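Local coordinates for protein DNA polymerase (Bacillus phage phi29, PDB 2PYJ) that replicates the viral genome by protein-primed, processive strand-displacement DNA synthesis and carries a proofreading 3'-5' exonuclease activity, at residues G[230-235]-G[453-458]; G[240-245]-G[487-492]; G[246-251]-G[466-471]. The protein carries 2 engineered substitutions. All blocks are in the same frame, centred on the assembly; numbering follows the deposited sequence.

Contacts 1 and 2 pair strands of the antiparallel palm sheet of a family B polymerase, and contact 3 packs a loop against the same sheet; neighbouring centres are about 14 to 15 Å apart. Strand 241-250 runs through two of them: 240-245 forms one side of contact 2 and 246-251 one side of contact 3. Contacts 1 and 3 meet at the catalytic metals, where D458 OD1 lies 2.9 Å from D249 OD2 and manganese binds both oxygens. Contact 2 lies farther out, its S487 side chain about 11 Å from magnesium. It joins contact 1 by packing, I453 CG2 to I242 CD1 at 3.8 Å, and contact 3 through S487 O, 2.9 Å from V247 N.

Contact 1: G[230-235]-G[453-458]; sequences FTWLND and IYCDTD. With MG (magnesium ion), chain S; MN (manganese (II) ion), chain R; DGT (2'-deoxyguanosine-5'-triphosphate), chain T; nucleotides of chain A.
D456 OD1 is gripped by two threonine hydroxyls: T231 OG1, across the contact, donates to it at 2.7 Å, and T457 OG1, next along the chain, at 2.8 Å. D456 belongs to the YCDTD motif of the polymerase palm, and its carboxylate is met from opposite faces. T231 comes from well above the plane, about 65° out of it, whereas T457 approaches on the anti side and much closer to the plane. The D456 CG lies anti to the backbone N (chi1 -168°), which lays the carboxylate alongside T231. Its other oxygen, OD2, forms a salt bridge with K498, so both oxygens are anchored and the rotation of the group is probably fixed next to the primer-terminal nucleotide of chain A. The backbone oxygen D456 O lies 3.0 Å from the water that ligates magnesium and may accept from it.

Beneath these side chains the strands 231-233 and 453-456 pair antiparallel. W232 and C455 exchange two backbone hydrogen bonds, N234 N donates to I453 O, and T457 N closes the far end on F230 O at 2.7 Å. On the face shared by T231 and D456, the L233 side chain crosses Y454 at about a right angle, its CB meeting the ring edge at CD1 (3.8 Å). The Y454 hydroxyl is bonded outside the contact, to K498 N. On the opposite face C455 packs against F230: its CB touches CD2 of the ring, while SG stands at the ring edge, 5.2 Å from the centroid.

After the strand the chain turns at T457, whose methyl CG2 packs against the sugar of the incoming dGTP. The turn delivers D458 to the metals, its carboxylate bridging them with OD2 on magnesium and OD1 1.9 Å from manganese.

Contact 2: G[240-245]-G[487-492]; sequences KEIGEG and STFKRA
F489 covers G245 with the face of its ring, and this is the tight part of the contact: G245 CA lies 3.7 Å from the ring centroid in a CH-pi contact. With chi1 at 57°, F489 tucks CG between its own N and carbonyl carbon, turning the ring over the facing strand. A methyl, A492 CB, lies near the rim of the opposite face, so the ring is sandwiched between its own chain and the glycine. At the ring edge G243 O lies in plane, 3.4 Å from CE1, and I242 CG2 also touches this edge. Two pairs of backbone hydrogen bonds, G245 with F489 and I242 with A492, bracket this packing.

Between the pairs regular bonding lapses where segment 487-492 turns a corner at K490. E244 N lies near K490 O, but the angle is too poor for a hydrogen bond. Toward solvent the contact is looser. E241 reaches out with an extended chain to the edge of the R491 guanidinium, yet OE1 and NH1 are 3.4 Å apart, a weak salt bridge with the two planes turned 47° from each other. R491 NE has its stronger partner in D503, and F543 forms a cation-pi contact with the same side chain. Antiparallel pairing of strand 241-250 with both 483-489 and 491-496, with the corner at K490 between them, is part of the curled palm sheet of family B polymerases.

Contact 3: G[246-251]-G[466-471]; sequences MVFDVN and EIPDVI. With MN (manganese (II) ion), chain R; MG (magnesium ion), chain S; DGT (2'-deoxyguanosine-5'-triphosphate), chain T.
The F248 ring carries the terminal methyl of I471 on one face, with CD1 3.7 Å from the ring centroid and 14° off the normal, a CH-pi contact. At the ring edge, near its plane, I467 CG1 meets CZ at 3.9 Å, its side chain crossing the phenylalanine at about a right angle. P468 CD approaches CE1 obliquely. H485 of strand 483-489 also meets the ring, the two planes inclined at about 25°. These residues fasten the loop 466-471 to the central palm strand 241-250, the strand that carries the metal-binding D249.

I471 turns CG1 in over its own backbone, flanked by N and the carbonyl carbon (chi1 62°), and the extended second torsion carries CD1 on over the F248 ring, nearest CG at 3.6 Å. No hydrogen bond joins the two segments; apart from the approach of M246 to a backbone oxygen, apolar side chains carry the contact. M246, two residues before F248 and on the same side of the strand, runs on extended through its second torsion, which brings SD to 3.6 Å from E466 O. That carbonyl is hydrogen-bonded by R451, while the loop's outer side chains, such as E466, are exposed.

D249, which follows F248, points away from the loop, because alternate residues of the strand face opposite sides. Beside D458, its carboxylate spans the two metals, OD1 on magnesium and OD2 2.0 Å from manganese. The strand thus presents one side to the apolar side chains of I467, P468 and I471 and the other to the catalytic centre. The dGTP phosphates give manganese O3G, O2B and O2A beside the two aspartates, and V250 O completes its shell at 2.1 Å.

Contact 1: G[230-235]-G[453-458]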
# COMPACT_ATOMS: atom_id res chain seq x y z
N PHE G 230 4.60 -14.55 1.86
CA PHE G 230 4.24 -15.96 1.66
C PHE G 230 2.72 -16.07 1.73
O PHE G 230 2.13 -15.97 2.82
CB PHE G 230 4.90 -16.86 2.73
CG PHE G 230 4.55 -18.33 2.58
CD1 PHE G 230 5.07 -19.09 1.54
CD2 PHE G 230 3.69 -18.95 3.49
CE1 PHE G 230 4.74 -20.45 1.40
CE2 PHE G 230 3.35 -20.30 3.36
CZ PHE G 230 3.88 -21.05 2.31
N THR G 231 2.10 -16.25 0.57
CA THR G 231 0.65 -16.35 0.43
C THR G 231 0.37 -17.71 -0.21
O THR G 231 0.69 -17.92 -1.36
CB THR G 231 0.08 -15.22 -0.48
OG1 THR G 231 0.47 -13.93 0.04
CG2 THR G 231 -1.43 -15.31 -0.58
N TRP G 232 -0.22 -18.63 0.55
CA TRP G 232 -0.25 -20.05 0.15
C TRP G 232 -1.48 -20.77 0.68
O TRP G 232 -1.82 -20.65 1.85
CB TRP G 232 1.03 -20.73 0.65
CG TRP G 232 1.05 -22.22 0.54
CD1 TRP G 232 1.32 -22.97 -0.56
CD2 TRP G 232 0.79 -23.15 1.60
NE1 TRP G 232 1.24 -24.31 -0.26
CE2 TRP G 232 0.92 -24.45 1.06
CE3 TRP G 232 0.45 -23.01 2.96
CZ2 TRP G 232 0.72 -25.61 1.83
CZ3 TRP G 232 0.25 -24.18 3.72
CH2 TRP G 232 0.39 -25.45 3.15
N LEU G 233 -2.12 -21.52 -0.21
CA LEU G 233 -3.26 -22.36 0.15
C LEU G 233 -2.86 -23.82 0.06
O LEU G 233 -2.38 -24.29 -0.98
CB LEU G 233 -4.45 -22.09 -0.78
CG LEU G 233 -5.71 -22.94 -0.60
CD1 LEU G 233 -6.29 -22.82 0.80
CD2 LEU G 233 -6.76 -22.57 -1.65
N ASN G 234 -3.08 -24.54 1.15
CA ASN G 234 -2.86 -25.97 1.18
C ASN G 234 -3.82 -26.68 0.21
O ASN G 234 -5.03 -26.54 0.32
CB ASN G 234 -3.06 -26.49 2.61
CG ASN G 234 -2.53 -27.89 2.81
OD1 ASN G 234 -2.24 -28.60 1.86
ND2 ASN G 234 -2.42 -28.31 4.09
N ASP G 235 -3.25 -27.43 -0.75
CA ASP G 235 -4.03 -28.24 -1.73
C ASP G 235 -5.08 -29.12 -1.07
O ASP G 235 -6.15 -29.34 -1.63
CB ASP G 235 -3.09 -29.15 -2.52
CG ASP G 235 -2.41 -28.44 -3.67
OD1 ASP G 235 -1.44 -29.03 -4.22
OD2 ASP G 235 -2.83 -27.31 -4.02
N ILE G 453 -4.34 -24.55 6.84
CA ILE G 453 -5.16 -24.37 5.66
C ILE G 453 -4.50 -23.37 4.72
O ILE G 453 -4.33 -23.64 3.53
CB ILE G 453 -6.57 -23.81 6.04
CG1 ILE G 453 -7.30 -24.76 7.02
CG2 ILE G 453 -7.42 -23.56 4.78
CD1 ILE G 453 -8.45 -24.10 7.75
N TYR G 454 -4.12 -22.22 5.27
CA TYR G 454 -3.78 -21.06 4.47
C TYR G 454 -2.89 -20.06 5.22
O TYR G 454 -3.01 -19.90 6.44
CB TYR G 454 -5.09 -20.40 4.00
CG TYR G 454 -4.94 -19.17 3.15
CD1 TYR G 454 -4.68 -19.27 1.78
CD2 TYR G 454 -5.10 -17.90 3.70
CE1 TYR G 454 -4.57 -18.12 0.98
CE2 TYR G 454 -4.98 -16.75 2.91
CZ TYR G 454 -4.72 -16.86 1.57
OH TYR G 454 -4.60 -15.73 0.81
N CYS G 455 -2.01 -19.40 4.48
CA CYS G 455 -1.19 -18.28 4.97
C CYS G 455 -1.28 -17.10 4.00
O CYS G 455 -1.26 -17.28 2.78
CB CYS G 455 0.28 -18.68 5.06
SG CYS G 455 0.66 -19.99 6.22
N ASP G 456 -1.37 -15.88 4.53
CA ASP G 456 -1.06 -14.70 3.72
C ASP G 456 -0.14 -13.76 4.49
O ASP G 456 -0.59 -12.94 5.28
CB ASP G 456 -2.31 -13.96 3.24
CG ASP G 456 -1.99 -12.90 2.16
OD1 ASP G 456 -0.78 -12.57 1.98
OD2 ASP G 456 -2.93 -12.42 1.50
N THR G 457 1.16 -13.92 4.23
CA THR G 457 2.21 -13.01 4.70
C THR G 457 2.57 -13.20 6.17
O THR G 457 3.73 -13.44 6.50
CB THR G 457 1.88 -11.52 4.38
OG1 THR G 457 1.59 -11.38 2.98
CG2 THR G 457 3.04 -10.61 4.76
N ASP G 458 1.58 -13.08 7.05
CA ASP G 458 1.81 -13.10 8.50
C ASP G 458 0.64 -13.73 9.25
O ASP G 458 0.41 -13.43 10.41
CB ASP G 458 2.08 -11.66 9.02
CG ASP G 458 0.83 -10.81 9.13
OD1 ASP G 458 0.73 -9.91 10.04
OD2 ASP G 458 -0.08 -11.03 8.31
MG MG S . -1.97 -9.97 8.34
MN MN R . -0.37 -8.65 11.03
PG DGT T . -1.38 -5.77 12.40
O1G DGT T . -2.42 -4.80 11.90
O2G DGT T . -1.16 -5.64 13.88
O3G DGT T . -1.41 -7.24 11.89
O3B DGT T . -0.04 -5.15 11.73
PB DGT T . 0.77 -5.78 10.47
O1B DGT T . 1.90 -4.82 10.18
O2B DGT T . 0.97 -7.29 10.67
O3A DGT T . -0.26 -5.59 9.23
PA DGT T . -0.85 -6.80 8.34
O1A DGT T . -2.04 -6.17 7.60
O2A DGT T . -1.01 -8.11 9.18
O5' DGT T . 0.26 -6.95 7.22
C5' DGT T . 1.35 -7.84 7.35
C4' DGT T . 2.58 -7.23 6.74
O4' DGT T . 2.40 -6.94 5.32
C3' DGT T . 3.03 -5.91 7.37
O3' DGT T . 3.76 -6.07 8.61
C2' DGT T . 3.92 -5.39 6.28
C1' DGT T . 3.16 -5.79 5.01
N9 DGT T . 2.27 -4.64 4.75
C8 DGT T . 0.95 -4.50 5.07
N7 DGT T . 0.52 -3.27 4.69
C5 DGT T . 1.56 -2.63 4.13
C6 DGT T . 1.80 -1.31 3.53
O6 DGT T . 0.90 -0.46 3.43
N1 DGT T . 3.03 -1.03 3.08
C2 DGT T . 4.05 -1.91 3.16
N2 DGT T . 5.25 -1.53 2.67
N3 DGT T . 3.90 -3.16 3.71
C4 DGT T . 2.70 -3.54 4.20
N1 DOC A 10 -1.36 -6.89 2.59
C2 DOC A 10 -0.29 -6.18 2.01
N3 DOC A 10 -0.44 -4.86 1.74
C4 DOC A 10 -1.58 -4.21 2.02
C5 DOC A 10 -2.66 -4.88 2.59
C6 DOC A 10 -2.52 -6.25 2.87
O2 DOC A 10 0.78 -6.77 1.75
N4 DOC A 10 -1.68 -2.90 1.73
C1' DOC A 10 -1.17 -8.33 2.86
C2' DOC A 10 -0.37 -8.48 4.15
C3' DOC A 10 -1.33 -9.08 5.15
C4' DOC A 10 -2.38 -9.73 4.28
O4' DOC A 10 -2.41 -8.99 3.04
C5' DOC A 10 -3.75 -9.71 4.95
O5' DOC A 10 -4.36 -10.95 4.64
P DOC A 10 -5.86 -11.05 4.05
OP1 DOC A 10 -6.22 -12.50 4.17
OP2 DOC A 10 -6.70 -10.04 4.79
O HOH W 1 5.58 -13.77 4.45
O HOH W 2 -2.65 -11.64 7.07

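Contact 2: G[240-245]-G[487-492]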
# COMPACT_ATOMS: atom_id res chain seq x y z
N LYS G 240 -12.68 -26.76 -0.70
CA LYS G 240 -13.44 -27.67 0.16
C LYS G 240 -14.27 -26.86 1.13
O LYS G 240 -13.87 -25.76 1.51
CB LYS G 240 -12.48 -28.58 0.96
CG LYS G 240 -12.48 -30.05 0.57
CD LYS G 240 -11.55 -30.37 -0.60
CE LYS G 240 -11.58 -31.88 -0.92
NZ LYS G 240 -10.75 -32.25 -2.11
N GLU G 241 -15.43 -27.37 1.54
CA GLU G 241 -16.16 -26.72 2.63
C GLU G 241 -15.55 -27.17 3.95
O GLU G 241 -15.58 -28.36 4.29
CB GLU G 241 -17.66 -26.98 2.61
CG GLU G 241 -18.39 -26.21 3.75
CD GLU G 241 -19.90 -26.31 3.72
OE1 GLU G 241 -20.54 -25.71 4.61
OE2 GLU G 241 -20.46 -26.99 2.83
N ILE G 242 -15.01 -26.21 4.68
CA ILE G 242 -14.33 -26.45 5.94
C ILE G 242 -15.28 -26.15 7.10
O ILE G 242 -16.15 -25.29 6.99
CB ILE G 242 -13.04 -25.59 6.03
CG1 ILE G 242 -12.04 -26.07 4.97
CG2 ILE G 242 -12.44 -25.64 7.43
CD1 ILE G 242 -10.91 -25.13 4.71
N GLY G 243 -15.11 -26.89 8.20
CA GLY G 243 -15.89 -26.67 9.41
C GLY G 243 -15.23 -25.63 10.29
O GLY G 243 -14.73 -24.61 9.81
N GLU G 244 -15.20 -25.90 11.60
CA GLU G 244 -14.61 -24.96 12.56
C GLU G 244 -13.11 -24.74 12.33
O GLU G 244 -12.40 -25.63 11.87
CB GLU G 244 -14.86 -25.42 13.99
CG GLU G 244 -16.33 -25.37 14.39
CD GLU G 244 -16.55 -25.63 15.86
OE1 GLU G 244 -15.71 -26.32 16.49
OE2 GLU G 244 -17.56 -25.14 16.38
N GLY G 245 -12.66 -23.53 12.65
CA GLY G 245 -11.26 -23.18 12.50
C GLY G 245 -10.94 -21.81 13.08
O GLY G 245 -11.81 -21.16 13.65
N SER G 487 -9.59 -14.46 14.69
CA SER G 487 -10.97 -14.95 14.67
C SER G 487 -11.07 -16.45 14.84
O SER G 487 -10.08 -17.18 14.68
CB SER G 487 -11.65 -14.58 13.35
OG SER G 487 -11.05 -15.28 12.27
N THR G 488 -12.28 -16.88 15.18
CA THR G 488 -12.66 -18.27 15.12
C THR G 488 -13.89 -18.35 14.21
O THR G 488 -14.82 -17.54 14.34
CB THR G 488 -12.98 -18.83 16.51
OG1 THR G 488 -11.83 -18.66 17.35
CG2 THR G 488 -13.33 -20.30 16.44
N PHE G 489 -13.90 -19.31 13.29
CA PHE G 489 -15.01 -19.44 12.33
C PHE G 489 -15.74 -20.78 12.44
O PHE G 489 -15.17 -21.79 12.87
CB PHE G 489 -14.56 -19.13 10.89
CG PHE G 489 -13.41 -19.97 10.39
CD1 PHE G 489 -13.61 -21.30 10.00
CD2 PHE G 489 -12.14 -19.42 10.25
CE1 PHE G 489 -12.55 -22.07 9.51
CE2 PHE G 489 -11.08 -20.18 9.75
CZ PHE G 489 -11.28 -21.51 9.38
N LYS G 490 -17.02 -20.76 12.09
CA LYS G 490 -17.88 -21.94 12.14
C LYS G 490 -17.70 -22.76 10.87
O LYS G 490 -17.73 -23.99 10.91
CB LYS G 490 -19.34 -21.51 12.30
CG LYS G 490 -20.35 -22.65 12.49
CD LYS G 490 -21.72 -22.10 12.90
CE LYS G 490 -22.74 -23.20 13.10
NZ LYS G 490 -24.04 -22.66 13.59
N ARG G 491 -17.53 -22.07 9.75
CA ARG G 491 -17.21 -22.70 8.47
C ARG G 491 -16.46 -21.73 7.56
O ARG G 491 -16.47 -20.50 7.79
CB ARG G 491 -18.48 -23.24 7.76
CG ARG G 491 -19.58 -22.21 7.52
CD ARG G 491 -20.63 -22.76 6.56
NE ARG G 491 -21.64 -21.76 6.23
CZ ARG G 491 -22.59 -21.91 5.32
NH1 ARG G 491 -22.69 -23.03 4.62
NH2 ARG G 491 -23.45 -20.92 5.10
N ALA G 492 -15.78 -22.28 6.56
CA ALA G 492 -14.98 -21.50 5.62
C ALA G 492 -14.87 -22.20 4.28
O ALA G 492 -15.19 -23.39 4.16
CB ALA G 492 -13.59 -21.22 6.19

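Contact 3: G[246-251]-G[466-471]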
# COMPACT_ATOMS: atom_id res chain seq x y z
N MET G 246 -9.68 -21.39 12.95
CA MET G 246 -9.25 -20.12 13.52
C MET G 246 -8.13 -19.48 12.72
O MET G 246 -7.46 -20.13 11.93
CB MET G 246 -8.82 -20.27 15.00
CG MET G 246 -8.35 -21.66 15.37
SD MET G 246 -7.56 -21.81 16.99
CE MET G 246 -8.63 -20.82 18.03
N VAL G 247 -7.96 -18.18 12.93
CA VAL G 247 -6.94 -17.41 12.28
C VAL G 247 -6.14 -16.67 13.33
O VAL G 247 -6.70 -16.07 14.25
CB VAL G 247 -7.53 -16.37 11.28
CG1 VAL G 247 -6.41 -15.70 10.49
CG2 VAL G 247 -8.56 -17.04 10.33
N PHE G 248 -4.82 -16.74 13.18
CA PHE G 248 -3.88 -15.97 13.99
C PHE G 248 -3.09 -15.08 13.06
O PHE G 248 -2.73 -15.50 11.98
CB PHE G 248 -2.93 -16.90 14.75
CG PHE G 248 -3.60 -17.70 15.84
CD1 PHE G 248 -4.13 -18.96 15.57
CD2 PHE G 248 -3.71 -17.19 17.12
CE1 PHE G 248 -4.75 -19.70 16.57
CE2 PHE G 248 -4.35 -17.92 18.13
CZ PHE G 248 -4.87 -19.17 17.85
N ASP G 249 -2.82 -13.85 13.49
CA ASP G 249 -2.16 -12.84 12.63
C ASP G 249 -1.12 -12.11 13.46
O ASP G 249 -1.44 -11.58 14.52
CB ASP G 249 -3.20 -11.84 12.10
CG ASP G 249 -2.64 -10.87 11.03
OD1 ASP G 249 -3.04 -11.06 9.86
OD2 ASP G 249 -1.82 -9.93 11.34
N VAL G 250 0.12 -12.05 12.98
CA VAL G 250 1.17 -11.36 13.73
C VAL G 250 0.87 -9.85 13.84
O VAL G 250 0.47 -9.18 12.84
CB VAL G 250 2.59 -11.59 13.14
CG1 VAL G 250 3.64 -10.81 13.97
CG2 VAL G 250 2.94 -13.06 13.14
N ASN G 251 1.04 -9.35 15.07
CA ASN G 251 0.99 -7.92 15.33
C ASN G 251 2.24 -7.25 14.75
O ASN G 251 3.35 -7.51 15.21
CB ASN G 251 0.88 -7.65 16.83
CG ASN G 251 -0.34 -8.31 17.45
OD1 ASN G 251 -1.41 -8.37 16.83
ND2 ASN G 251 -0.19 -8.82 18.66
N GLU G 466 -8.55 -25.14 18.95
CA GLU G 466 -7.57 -25.10 20.05
C GLU G 466 -6.28 -24.43 19.59
O GLU G 466 -5.85 -24.61 18.46
CB GLU G 466 -7.28 -26.49 20.61
CG GLU G 466 -7.08 -27.57 19.56
CD GLU G 466 -6.31 -28.77 20.08
OE1 GLU G 466 -6.89 -29.88 20.11
OE2 GLU G 466 -5.12 -28.60 20.45
N ILE G 467 -5.68 -23.64 20.47
CA ILE G 467 -4.44 -22.93 20.17
C ILE G 467 -3.29 -23.93 20.05
O ILE G 467 -3.10 -24.76 20.94
CB ILE G 467 -4.11 -21.88 21.27
CG1 ILE G 467 -5.22 -20.83 21.39
CG2 ILE G 467 -2.77 -21.19 20.98
CD1 ILE G 467 -5.12 -19.96 22.64
N PRO G 468 -2.53 -23.88 18.93
CA PRO G 468 -1.37 -24.77 18.83
C PRO G 468 -0.26 -24.39 19.83
O PRO G 468 -0.15 -23.22 20.21
CB PRO G 468 -0.89 -24.57 17.38
CG PRO G 468 -1.45 -23.26 16.95
CD PRO G 468 -2.71 -23.05 17.72
N ASP G 469 0.54 -25.38 20.23
CA ASP G 469 1.60 -25.16 21.23
C ASP G 469 2.77 -24.33 20.71
O ASP G 469 3.46 -23.68 21.50
CB ASP G 469 2.11 -26.50 21.76
CG ASP G 469 1.14 -27.14 22.72
OD1 ASP G 469 0.08 -27.62 22.25
OD2 ASP G 469 1.42 -27.18 23.93
N VAL G 470 2.99 -24.33 19.40
CA VAL G 470 4.07 -23.55 18.78
C VAL G 470 3.95 -22.04 19.06
O VAL G 470 4.96 -21.33 19.14
CB VAL G 470 4.17 -23.80 17.24
CG1 VAL G 470 2.98 -23.17 16.49
CG2 VAL G 470 5.49 -23.29 16.69
N ILE G 471 2.71 -21.55 19.20
CA ILE G 471 2.46 -20.12 19.46
C ILE G 471 1.70 -19.83 20.77
O ILE G 471 1.43 -18.66 21.07
CB ILE G 471 1.69 -19.45 18.29
CG1 ILE G 471 0.31 -20.10 18.11
CG2 ILE G 471 2.51 -19.52 16.99
CD1 ILE G 471 -0.64 -19.29 17.24
MN MN R . -0.37 -8.65 11.03
MG MG S . -1.97 -9.97 8.34
PG DGT T . -1.38 -5.77 12.40
O1G DGT T . -2.42 -4.80 11.90
O2G DGT T . -1.16 -5.64 13.88
O3G DGT T . -1.41 -7.24 11.89
O3B DGT T . -0.04 -5.15 11.73
PB DGT T . 0.77 -5.78 10.47
O1B DGT T . 1.90 -4.82 10.18
O2B DGT T . 0.97 -7.29 10.67
O3A DGT T . -0.26 -5.59 9.23
PA DGT T . -0.85 -6.80 8.34
O1A DGT T . -2.04 -6.17 7.60
O2A DGT T . -1.01 -8.11 9.18
O5' DGT T . 0.26 -6.95 7.22
C5' DGT T . 1.35 -7.84 7.35
C4' DGT T . 2.58 -7.23 6.74
O4' DGT T . 2.40 -6.94 5.32
C3' DGT T . 3.03 -5.91 7.37
O3' DGT T . 3.76 -6.07 8.61
C2' DGT T . 3.92 -5.39 6.28
C1' DGT T . 3.16 -5.79 5.01
N9 DGT T . 2.27 -4.64 4.75
C8 DGT T . 0.95 -4.50 5.07
N7 DGT T . 0.52 -3.27 4.69
C5 DGT T . 1.56 -2.63 4.13
C6 DGT T . 1.80 -1.31 3.53
O6 DGT T . 0.90 -0.46 3.43
N1 DGT T . 3.03 -1.03 3.08
C2 DGT T . 4.05 -1.91 3.16
N2 DGT T . 5.25 -1.53 2.67
N3 DGT T . 3.90 -3.16 3.71
C4 DGT T . 2.70 -3.54 4.20
O HOH W 2 -2.65 -11.64 7.07